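Local coordinates for protein chitosanase (Bacillus subtilis subsp. subtilis str. 168, PDB 7C6C) that hydrolyses internal beta-1,4 linkages between D-glucosamine units of partly acetylated chitosan, probably helping to break down the cell walls of invading fungi, at residues Ser16-Gly21 / Val211-Ser216; Pro121-Ser126 / Leu135-Met140; Tyr157-Arg162 / Leu185-Asp190; Asp176-Leu181 / Asn221-Asn226. All coordinates share one frame; numbering follows the deposited sequence.

Contact 1 (Ser16-Gly21 / Val211-Ser216); sequences SIFENG and VDVLRS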
# COMPACT_ATOMS: atom_id res chain seq x y z
N SER A 16 -8.15 1.32 -0.20
CA SER A 16 -8.74 1.82 -1.43
C SER A 16 -9.22 3.26 -1.27
O SER A 16 -9.08 4.07 -2.19
CB SER A 16 -9.87 0.89 -1.86
OG SER A 16 -10.39 1.24 -3.12
N ILE A 17 -9.81 3.60 -0.12
CA ILE A 17 -10.16 5.00 0.13
C ILE A 17 -8.91 5.86 0.08
O ILE A 17 -8.89 6.92 -0.56
CB ILE A 17 -10.87 5.14 1.49
CG1 ILE A 17 -12.25 4.47 1.46
CG2 ILE A 17 -10.97 6.62 1.88
CD1 ILE A 17 -12.85 4.29 2.84
N PHE A 18 -7.86 5.42 0.77
CA PHE A 18 -6.65 6.23 0.87
C PHE A 18 -5.99 6.42 -0.49
O PHE A 18 -5.42 7.48 -0.76
CB PHE A 18 -5.66 5.60 1.84
CG PHE A 18 -6.23 5.29 3.20
CD1 PHE A 18 -7.25 6.07 3.76
CD2 PHE A 18 -5.75 4.22 3.93
CE1 PHE A 18 -7.77 5.77 5.02
CE2 PHE A 18 -6.25 3.92 5.19
CZ PHE A 18 -7.26 4.69 5.73
N GLU A 19 -6.06 5.42 -1.37
CA GLU A 19 -5.41 5.49 -2.67
C GLU A 19 -6.27 6.18 -3.72
O GLU A 19 -5.75 6.95 -4.54
CB GLU A 19 -5.05 4.08 -3.16
CG GLU A 19 -4.19 3.29 -2.19
CD GLU A 19 -2.73 3.69 -2.23
OE1 GLU A 19 -2.15 3.74 -3.34
OE2 GLU A 19 -2.16 3.98 -1.15
N ASN A 20 -7.57 5.92 -3.72
CA ASN A 20 -8.42 6.31 -4.83
C ASN A 20 -9.74 6.96 -4.43
O ASN A 20 -10.54 7.27 -5.32
CB ASN A 20 -8.73 5.11 -5.73
CG ASN A 20 -7.48 4.49 -6.32
OD1 ASN A 20 -7.07 3.40 -5.93
ND2 ASN A 20 -6.86 5.19 -7.27
N GLY A 21 -10.01 7.16 -3.15
CA GLY A 21 -11.23 7.85 -2.77
C GLY A 21 -12.49 7.05 -2.99
O GLY A 21 -13.56 7.64 -3.19
N VAL A 211 -3.59 8.28 8.33
CA VAL A 211 -3.19 8.00 9.71
C VAL A 211 -4.33 8.32 10.67
O VAL A 211 -4.62 7.54 11.59
CB VAL A 211 -1.89 8.75 10.07
CG1 VAL A 211 -1.60 8.59 11.55
CG2 VAL A 211 -0.73 8.23 9.24
N ASP A 212 -5.00 9.45 10.47
CA ASP A 212 -6.09 9.82 11.36
C ASP A 212 -7.31 8.92 11.17
O ASP A 212 -8.01 8.62 12.15
CB ASP A 212 -6.47 11.29 11.20
CG ASP A 212 -7.31 11.80 12.35
OD1 ASP A 212 -6.84 11.74 13.51
OD2 ASP A 212 -8.45 12.25 12.11
N VAL A 213 -7.59 8.47 9.94
CA VAL A 213 -8.69 7.54 9.75
C VAL A 213 -8.44 6.26 10.53
O VAL A 213 -9.33 5.73 11.21
CB VAL A 213 -8.91 7.26 8.25
CG1 VAL A 213 -9.92 6.14 8.06
CG2 VAL A 213 -9.38 8.52 7.54
N LEU A 214 -7.21 5.74 10.45
CA LEU A 214 -6.87 4.51 11.17
C LEU A 214 -6.90 4.74 12.67
O LEU A 214 -7.41 3.90 13.42
CB LEU A 214 -5.50 4.01 10.69
CG LEU A 214 -5.47 3.57 9.22
CD1 LEU A 214 -4.02 3.47 8.72
CD2 LEU A 214 -6.22 2.26 9.01
N ARG A 215 -6.39 5.88 13.13
CA ARG A 215 -6.44 6.18 14.55
C ARG A 215 -7.87 6.28 15.05
O ARG A 215 -8.15 5.89 16.19
CB ARG A 215 -5.67 7.47 14.85
CG ARG A 215 -5.18 7.51 16.30
CD ARG A 215 -4.58 8.84 16.69
NE ARG A 215 -3.44 9.24 15.87
CZ ARG A 215 -2.17 8.90 16.10
NH1 ARG A 215 -1.85 8.11 17.12
NH2 ARG A 215 -1.22 9.35 15.30
N SER A 216 -8.79 6.79 14.22
CA SER A 216 -10.18 6.89 14.65
C SER A 216 -10.79 5.53 14.91
O SER A 216 -11.65 5.39 15.78
CB SER A 216 -11.00 7.67 13.61
OG SER A 216 -10.63 9.04 13.60
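The ring of F18 reaches across to helix 209-219 and meets V213 and L214, two successive residues of that helix. V213 lies ahead of the ring: its CG1 is at the ring edge, in the ring plane, 3.7 Å from F18 CE1, and its CB stands equally near to CE1. L214 meets the neighbouring corner, where its CG is 4.1 Å from F18 CZ. Its chain crosses the phenyl group at a slant, and its CG and both methyl groups lie within 4.2 Å of F18 CE2. F18 and V213 point at one another from opposing backbones, which explains how CA atoms 9.2 Å apart can still be joined by van der Waals contact. A long, flat phenylalanine spans such a gap, whereas the beta-branched valine facing it needs only a short, compact side chain. The first torsion of V213 sets CG1 anti to the backbone N (chi1 172°), and it is this methyl group that meets the ring edge.

In this family 46 glycoside hydrolase of the lysozyme clan, the contact joins the N-terminal helix 5-20 to helix 209-219, far apart in the sequence. E19, the predicted proton donor, follows F18 directly, and in one of its two conformers OE2 pairs with R210, just ahead of 211-216. Further out, the F18 ring meets that of Y236 with the planes at about 45°, and it also touches D142. V231 and S233 of strand 229-233 pack on V213, while V139 and R188 pack on L214. The bound malate touches D212 and V213.

Contact 2 (Pro121-Ser126 / Leu135-Met140); sequences PAMKRS and LARAVM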
# COMPACT_ATOMS: atom_id res chain seq x y z
N PRO A 121 4.32 -10.10 3.32
CA PRO A 121 5.34 -9.43 4.14
C PRO A 121 4.76 -8.63 5.30
O PRO A 121 5.34 -8.62 6.39
CB PRO A 121 6.08 -8.56 3.12
CG PRO A 121 5.93 -9.31 1.84
CD PRO A 121 4.53 -9.84 1.89
N ALA A 122 3.61 -7.99 5.11
CA ALA A 122 2.98 -7.27 6.22
C ALA A 122 2.59 -8.22 7.34
O ALA A 122 2.78 -7.91 8.52
CB ALA A 122 1.76 -6.49 5.74
N MET A 123 2.03 -9.38 7.00
CA MET A 123 1.63 -10.33 8.04
C MET A 123 2.84 -10.96 8.71
O MET A 123 2.79 -11.24 9.92
CB MET A 123 0.69 -11.41 7.47
CG MET A 123 -0.64 -10.89 6.93
SD MET A 123 -1.59 -9.85 8.07
CE MET A 123 -1.18 -8.20 7.49
N LYS A 124 3.92 -11.18 7.96
CA LYS A 124 5.13 -11.76 8.54
C LYS A 124 5.77 -10.80 9.53
O LYS A 124 6.15 -11.20 10.64
CB LYS A 124 6.11 -12.14 7.44
CG LYS A 124 7.42 -12.73 7.97
CD LYS A 124 8.39 -13.06 6.84
CE LYS A 124 9.56 -13.88 7.36
NZ LYS A 124 10.60 -14.06 6.32
N ARG A 125 5.92 -9.53 9.15
CA ARG A 125 6.49 -8.56 10.08
C ARG A 125 5.57 -8.32 11.27
O ARG A 125 6.05 -8.08 12.38
CB ARG A 125 6.85 -7.26 9.36
CG ARG A 125 7.96 -7.41 8.32
CD ARG A 125 8.81 -6.14 8.21
NE ARG A 125 9.76 -6.17 7.10
CZ ARG A 125 11.00 -6.64 7.18
NH1 ARG A 125 11.45 -7.14 8.33
NH2 ARG A 125 11.79 -6.62 6.12
N SER A 126 4.25 -8.39 11.06
CA SER A 126 3.30 -8.33 12.17
C SER A 126 3.54 -9.47 13.15
O SER A 126 3.57 -9.26 14.37
CB SER A 126 1.88 -8.38 11.63
OG SER A 126 1.55 -7.21 10.91
N LEU A 135 -6.73 -4.67 13.69
CA LEU A 135 -6.47 -3.28 13.32
C LEU A 135 -4.97 -3.05 13.13
O LEU A 135 -4.55 -2.43 12.15
CB LEU A 135 -7.06 -2.31 14.34
CG LEU A 135 -6.71 -0.84 14.08
CD1 LEU A 135 -7.18 -0.36 12.70
CD2 LEU A 135 -7.28 0.05 15.17
N ALA A 136 -4.14 -3.54 14.05
CA ALA A 136 -2.71 -3.33 13.88
C ALA A 136 -2.20 -3.99 12.61
O ALA A 136 -1.40 -3.41 11.87
CB ALA A 136 -1.94 -3.84 15.10
N ARG A 137 -2.67 -5.21 12.32
CA ARG A 137 -2.28 -5.88 11.08
C ARG A 137 -2.76 -5.10 9.86
O ARG A 137 -2.03 -5.01 8.86
CB ARG A 137 -2.82 -7.31 11.07
CG ARG A 137 -2.11 -8.22 12.06
CD ARG A 137 -2.73 -9.61 12.09
NE ARG A 137 -2.13 -10.41 13.15
CZ ARG A 137 -2.72 -11.45 13.74
NH1 ARG A 137 -3.94 -11.83 13.37
NH2 ARG A 137 -2.09 -12.11 14.70
N ALA A 138 -3.96 -4.53 9.92
CA ALA A 138 -4.45 -3.71 8.81
C ALA A 138 -3.60 -2.47 8.62
O ALA A 138 -3.34 -2.04 7.49
CB ALA A 138 -5.91 -3.34 9.05
N VAL A 139 -3.17 -1.85 9.72
CA VAL A 139 -2.27 -0.71 9.62
C VAL A 139 -0.96 -1.12 8.96
O VAL A 139 -0.43 -0.40 8.10
CB VAL A 139 -2.05 -0.04 10.99
CG1 VAL A 139 -0.99 1.05 10.89
CG2 VAL A 139 -3.36 0.52 11.54
N MET A 140 -0.40 -2.28 9.35
CA MET A 140 0.84 -2.74 8.72
C MET A 140 0.65 -2.96 7.23
O MET A 140 1.51 -2.59 6.43
CB MET A 140 1.33 -4.03 9.37
CG MET A 140 1.66 -3.94 10.86
SD MET A 140 2.85 -2.67 11.33
CE MET A 140 1.75 -1.50 12.15
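Helices 121-126 and 135-140 run roughly antiparallel, 130° between their directions, and their axes approach to 9.1 Å, with A122 and M140 closest at 5.6 Å between CA atoms. Alanine suits this point because its methyl group is all that has to fit: A122 CB lies 4.4 Å from M140 CB. One turn later S126 takes over, its OG lying 3.3 Å from M140 CG. The same hydroxyl turns back to its own helix and donates to A122 O at 2.8 Å, approaching from the opposite face of that carbonyl to S126 N. With chi1 at -68°, OG stands beside the backbone N and can reach the carbonyl one turn back. M123, bent at chi2 and chi3, crosses the extended chain of R137 at about a right angle; its CE is 3.6 Å from R137 O and its SD touches R137 CB. The two helices form a helical hairpin in the core of the domain, where W180 and F184 cover M140. R137 contributes its aliphatic part here and carries its guanidinium on to L131 O. Serine can therefore line an apolar interface because its hydroxyl proton is spent within its own helix, leaving only van der Waals contacts to join the two.

Contact 3 (Tyr157-Arg162 / Leu185-Asp190); sequences YALIKR and LDVRYD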
# COMPACT_ATOMS: atom_id res chain seq x y z
N TYR A 157 9.72 -1.52 7.36
CA TYR A 157 10.47 -2.03 8.51
C TYR A 157 11.22 -0.91 9.24
O TYR A 157 11.39 -1.00 10.46
CB TYR A 157 11.40 -3.17 8.10
CG TYR A 157 12.02 -3.91 9.26
CD1 TYR A 157 11.26 -4.34 10.34
CD2 TYR A 157 13.39 -4.19 9.28
CE1 TYR A 157 11.83 -5.00 11.41
CE2 TYR A 157 13.97 -4.85 10.34
CZ TYR A 157 13.19 -5.26 11.40
OH TYR A 157 13.76 -5.92 12.46
N ALA A 158 11.64 0.14 8.53
CA ALA A 158 12.22 1.29 9.21
C ALA A 158 11.23 1.91 10.18
O ALA A 158 11.59 2.30 11.30
CB ALA A 158 12.70 2.33 8.20
N LEU A 159 9.96 2.00 9.78
CA LEU A 159 8.94 2.53 10.67
C LEU A 159 8.71 1.62 11.87
O LEU A 159 8.54 2.10 13.00
CB LEU A 159 7.63 2.75 9.91
CG LEU A 159 7.69 3.75 8.75
CD1 LEU A 159 6.31 3.97 8.18
CD2 LEU A 159 8.32 5.07 9.16
N ILE A 160 8.69 0.30 11.65
CA ILE A 160 8.53 -0.64 12.75
C ILE A 160 9.67 -0.47 13.75
O ILE A 160 9.44 -0.38 14.97
CB ILE A 160 8.45 -2.09 12.23
CG1 ILE A 160 7.13 -2.35 11.51
CG2 ILE A 160 8.64 -3.09 13.38
CD1 ILE A 160 7.08 -3.69 10.82
N LYS A 161 10.91 -0.42 13.26
CA LYS A 161 12.05 -0.31 14.16
C LYS A 161 12.05 1.01 14.92
O LYS A 161 12.35 1.05 16.11
CB LYS A 161 13.36 -0.49 13.38
CG LYS A 161 13.61 -1.93 12.95
CD LYS A 161 14.97 -2.09 12.29
CE LYS A 161 15.05 -1.33 10.98
NZ LYS A 161 16.37 -1.54 10.31
N ARG A 162 11.69 2.11 14.25
CA ARG A 162 11.64 3.39 14.94
C ARG A 162 10.55 3.40 16.01
O ARG A 162 10.74 3.97 17.09
CB ARG A 162 11.44 4.54 13.95
CG ARG A 162 12.66 4.78 13.09
CD ARG A 162 12.86 6.24 12.76
NE ARG A 162 11.87 6.73 11.81
CZ ARG A 162 11.99 6.64 10.49
NH1 ARG A 162 13.06 6.06 9.94
NH2 ARG A 162 11.04 7.12 9.71
N LEU A 185 1.48 4.94 14.61
CA LEU A 185 0.77 5.93 13.80
C LEU A 185 1.46 7.29 13.89
O LEU A 185 1.55 8.01 12.89
CB LEU A 185 -0.70 5.98 14.22
CG LEU A 185 -1.50 4.72 13.86
CD1 LEU A 185 -2.83 4.69 14.61
CD2 LEU A 185 -1.74 4.65 12.36
N ASP A 186 1.99 7.64 15.07
CA ASP A 186 2.76 8.87 15.21
C ASP A 186 4.01 8.84 14.34
O ASP A 186 4.34 9.82 13.66
CB ASP A 186 3.19 9.05 16.67
CG ASP A 186 2.04 9.43 17.58
OD1 ASP A 186 0.95 9.78 17.08
OD2 ASP A 186 2.25 9.39 18.81
N VAL A 187 4.75 7.72 14.39
CA VAL A 187 5.97 7.58 13.60
C VAL A 187 5.65 7.66 12.11
O VAL A 187 6.36 8.31 11.34
CB VAL A 187 6.67 6.26 13.97
CG1 VAL A 187 7.72 5.89 12.94
CG2 VAL A 187 7.29 6.36 15.36
N ARG A 188 4.57 7.00 11.69
CA ARG A 188 4.20 7.05 10.28
C ARG A 188 3.80 8.46 9.86
O ARG A 188 4.19 8.92 8.78
CB ARG A 188 3.09 6.05 9.98
CG ARG A 188 2.75 6.00 8.51
CD ARG A 188 1.79 4.87 8.17
NE ARG A 188 1.52 4.86 6.74
CZ ARG A 188 0.48 4.26 6.18
NH1 ARG A 188 -0.39 3.59 6.93
NH2 ARG A 188 0.32 4.33 4.86
N TYR A 189 3.02 9.15 10.69
CA TYR A 189 2.66 10.54 10.39
C TYR A 189 3.91 11.38 10.18
O TYR A 189 4.00 12.14 9.21
CB TYR A 189 1.83 11.12 11.54
CG TYR A 189 1.48 12.57 11.34
CD1 TYR A 189 0.34 12.95 10.65
CD2 TYR A 189 2.30 13.58 11.84
CE1 TYR A 189 0.01 14.28 10.46
CE2 TYR A 189 1.99 14.91 11.65
CZ TYR A 189 0.84 15.25 10.97
OH TYR A 189 0.51 16.58 10.77
N ASP A 190 4.88 11.26 11.08
CA ASP A 190 6.11 12.04 10.96
C ASP A 190 6.84 11.71 9.67
O ASP A 190 7.40 12.60 9.02
CB ASP A 190 7.01 11.78 12.17
CG ASP A 190 6.47 12.39 13.45
OD1 ASP A 190 5.60 13.28 13.37
OD2 ASP A 190 6.93 11.97 14.53
O HOH W 1 9.16 8.65 11.34
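V187 O receives a hydrogen bond from a water 2.8 Å away, and that water in turn accepts from R162 NH2 at 2.9 Å, so one water ties helix 156-167 to helix 177-193. These are two neighbouring helices of the mainly helical family 46 domain, with directions 129° apart and axes 9.4 Å apart at the closest. The water lies in the guanidinium plane, at its edge. R162 gets there by bending at chi2 and chi3, which folds the chain back along its own helix towards P153 O, the acceptor for its NH1. An arginine fits this border well: its CB touches V187 CG1 while its polar end deals with water and backbone.

Deeper in, L159 and V187 lie alongside each other, pointing opposite ways, and L159 CD2 rests 3.9 Å from V187 CG1. Valine sits at the centre of the contact because one small branch, CG1, can meet L159 and R162 together. The other leucine methyl group belongs to a second neighbour, R188, whose chain is extended and leaves the interface for the side of E19, about 7 Å away between side chains. There D142, Q146 and H147 hold its guanidinium, and the buried charge is probably balanced largely by D142, with R210 also nearby. Only the aliphatic part of R188 serves the helix pair, with CG 4.1 Å from L159 CD1.

Contact 4 (Asp176-Leu181 / Asn221-Asn226); sequences DEKKWL and NNYNLN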
# COMPACT_ATOMS: atom_id res chain seq x y z
N ASP A 176 2.31 -2.96 25.48
CA ASP A 176 0.89 -2.97 25.17
C ASP A 176 0.67 -2.64 23.70
O ASP A 176 1.18 -1.63 23.20
CB ASP A 176 0.18 -1.94 26.05
CG ASP A 176 -1.31 -1.90 25.81
OD1 ASP A 176 -1.75 -1.22 24.87
OD2 ASP A 176 -2.05 -2.58 26.56
N GLU A 177 -0.09 -3.49 23.01
CA GLU A 177 -0.22 -3.35 21.56
C GLU A 177 -0.98 -2.09 21.18
O GLU A 177 -0.68 -1.47 20.15
CB GLU A 177 -0.89 -4.59 20.96
CG GLU A 177 -1.13 -4.48 19.46
CD GLU A 177 -1.50 -5.80 18.82
OE1 GLU A 177 -1.28 -6.87 19.43
OE2 GLU A 177 -2.00 -5.78 17.68
N LYS A 178 -1.98 -1.69 21.98
CA LYS A 178 -2.71 -0.47 21.65
C LYS A 178 -1.82 0.76 21.79
O LYS A 178 -1.85 1.66 20.94
CB LYS A 178 -3.97 -0.37 22.51
CG LYS A 178 -4.91 -1.56 22.35
CD LYS A 178 -6.23 -1.37 23.08
CE LYS A 178 -7.13 -2.58 22.89
NZ LYS A 178 -8.45 -2.41 23.55
N LYS A 179 -1.01 0.81 22.85
CA LYS A 179 -0.06 1.90 23.00
C LYS A 179 0.99 1.87 21.89
O LYS A 179 1.34 2.92 21.33
CB LYS A 179 0.62 1.81 24.36
CG LYS A 179 1.40 3.06 24.75
CD LYS A 179 1.77 3.05 26.23
CE LYS A 179 3.12 2.38 26.46
NZ LYS A 179 3.35 2.07 27.90
N TRP A 180 1.49 0.68 21.56
CA TRP A 180 2.47 0.55 20.49
C TRP A 180 1.91 1.05 19.17
O TRP A 180 2.60 1.76 18.42
CB TRP A 180 2.90 -0.91 20.37
CG TRP A 180 4.01 -1.15 19.39
CD1 TRP A 180 5.34 -1.15 19.65
CD2 TRP A 180 3.87 -1.43 17.99
NE1 TRP A 180 6.05 -1.41 18.50
CE2 TRP A 180 5.17 -1.58 17.47
CE3 TRP A 180 2.78 -1.55 17.12
CZ2 TRP A 180 5.40 -1.86 16.12
CZ3 TRP A 180 3.01 -1.83 15.79
CH2 TRP A 180 4.31 -1.98 15.30
N LEU A 181 0.67 0.68 18.85
CA LEU A 181 0.09 1.09 17.57
C LEU A 181 -0.11 2.60 17.51
O LEU A 181 0.08 3.21 16.45
CB LEU A 181 -1.23 0.35 17.33
CG LEU A 181 -1.85 0.57 15.94
CD1 LEU A 181 -0.94 0.02 14.85
CD2 LEU A 181 -3.24 -0.06 15.89
N ASN A 221 -12.25 1.86 19.74
CA ASN A 221 -11.92 0.56 20.31
C ASN A 221 -12.36 -0.59 19.41
O ASN A 221 -12.82 -1.63 19.87
CB ASN A 221 -12.43 0.39 21.75
CG ASN A 221 -11.71 -0.72 22.48
OD1 ASN A 221 -10.53 -0.98 22.22
ND2 ASN A 221 -12.40 -1.38 23.39
N ASN A 222 -12.20 -0.41 18.10
CA ASN A 222 -12.58 -1.43 17.13
C ASN A 222 -11.34 -2.17 16.62
O ASN A 222 -11.06 -2.23 15.42
CB ASN A 222 -13.39 -0.80 16.00
CG ASN A 222 -13.98 -1.82 15.04
OD1 ASN A 222 -14.08 -3.01 15.37
ND2 ASN A 222 -14.38 -1.36 13.86
N TYR A 223 -10.58 -2.75 17.56
CA TYR A 223 -9.31 -3.40 17.21
C TYR A 223 -9.50 -4.72 16.48
O TYR A 223 -8.56 -5.19 15.83
CB TYR A 223 -8.44 -3.58 18.45
CG TYR A 223 -7.80 -2.29 18.91
CD1 TYR A 223 -8.49 -1.43 19.75
CD2 TYR A 223 -6.53 -1.93 18.50
CE1 TYR A 223 -7.93 -0.25 20.18
CE2 TYR A 223 -5.96 -0.74 18.92
CZ TYR A 223 -6.67 0.10 19.77
OH TYR A 223 -6.14 1.28 20.21
N ASN A 224 -10.69 -5.32 16.55
CA ASN A 224 -10.98 -6.51 15.75
C ASN A 224 -11.44 -6.17 14.34
O ASN A 224 -11.70 -7.09 13.55
CB ASN A 224 -12.02 -7.39 16.44
CG ASN A 224 -11.96 -8.83 15.96
OD1 ASN A 224 -10.89 -9.44 15.91
ND2 ASN A 224 -13.11 -9.38 15.61
N LEU A 225 -11.56 -4.88 14.02
CA LEU A 225 -11.97 -4.45 12.68
C LEU A 225 -13.32 -5.06 12.31
O LEU A 225 -13.51 -5.58 11.21
CB LEU A 225 -10.90 -4.75 11.62
CG LEU A 225 -10.72 -3.76 10.47
CD1 LEU A 225 -10.38 -2.36 10.96
CD2 LEU A 225 -9.63 -4.27 9.54
N ASN A 226 -14.25 -5.01 13.26
CA ASN A 226 -15.63 -5.40 13.00
C ASN A 226 -16.32 -4.36 12.14
O ASN A 226 -15.92 -3.19 12.08
CB ASN A 226 -16.39 -5.52 14.32
CG ASN A 226 -15.87 -6.64 15.21
OD1 ASN A 226 -15.33 -7.63 14.74
ND2 ASN A 226 -16.05 -6.48 16.51
O HOH W 2 -3.88 2.05 19.18
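K178 lies over one face of the Y223 ring, its extended chain crossing the tyrosine at a slant from the hydroxyl end towards the CD1 corner. Successive carbons follow the ring: CB is near OH, CG near CZ, CD near CE1 and CE near CD1. CG stands 3.8 Å from the ring centroid and 24° off the normal, a CH-pi contact. Because CG lies beside the backbone N (chi1 -58°) and every later torsion is extended, the ammonium is carried past the ring to N221. There NZ donates to N221 OD1 at 2.9 Å, in the carbonyl plane and on a lone pair, with the two side chains about perpendicular. L181, one turn along, runs beside the tyrosine but points the other way, its CD2 4.1 Å from Y223 CE2. At the ring edge, in its plane, a water lies 2.6 Å from Y223 OH and donates to K178 O.

The contact fastens the start of helix 177-193 to the loop between helix 209-219 and strand 229-233. D176 is the N-cap, its OD1 accepting from K179 N at 3.0 Å, while N221 ends the other helix in a Schellman motif with positive phi, a conformation asparagine tolerates well. N222 to L225 form a type I turn. Lysine suits this exposed rim: its methylenes shelter an aromatic face while its charge stays at the surface, bound to a neutral amide, so the grip involves no salt bridge.

How the contacts relate
Helices 134-147, 177-193 and 209-219 tie the four contacts into one helical body, their centres 12 to 17 Å apart. Contact 1 joins near the two ends of the chain, and contacts 2 and 3 fall in series between its segments. Contact 4 interlocks with contacts 1 and 3, since its segments alternate with theirs. Contacts 3 and 4 share helix 177-193. A138 of contact 2 packs on L225 of contact 4, a probable hydrogen bond runs from L135 N to Y223 O between the same two, and a salt bridge joins R215 to D186 of contact 3. Contact 1 thereby attaches the helix with the predicted proton donor to the helical body that contacts 2 to 4 hold together.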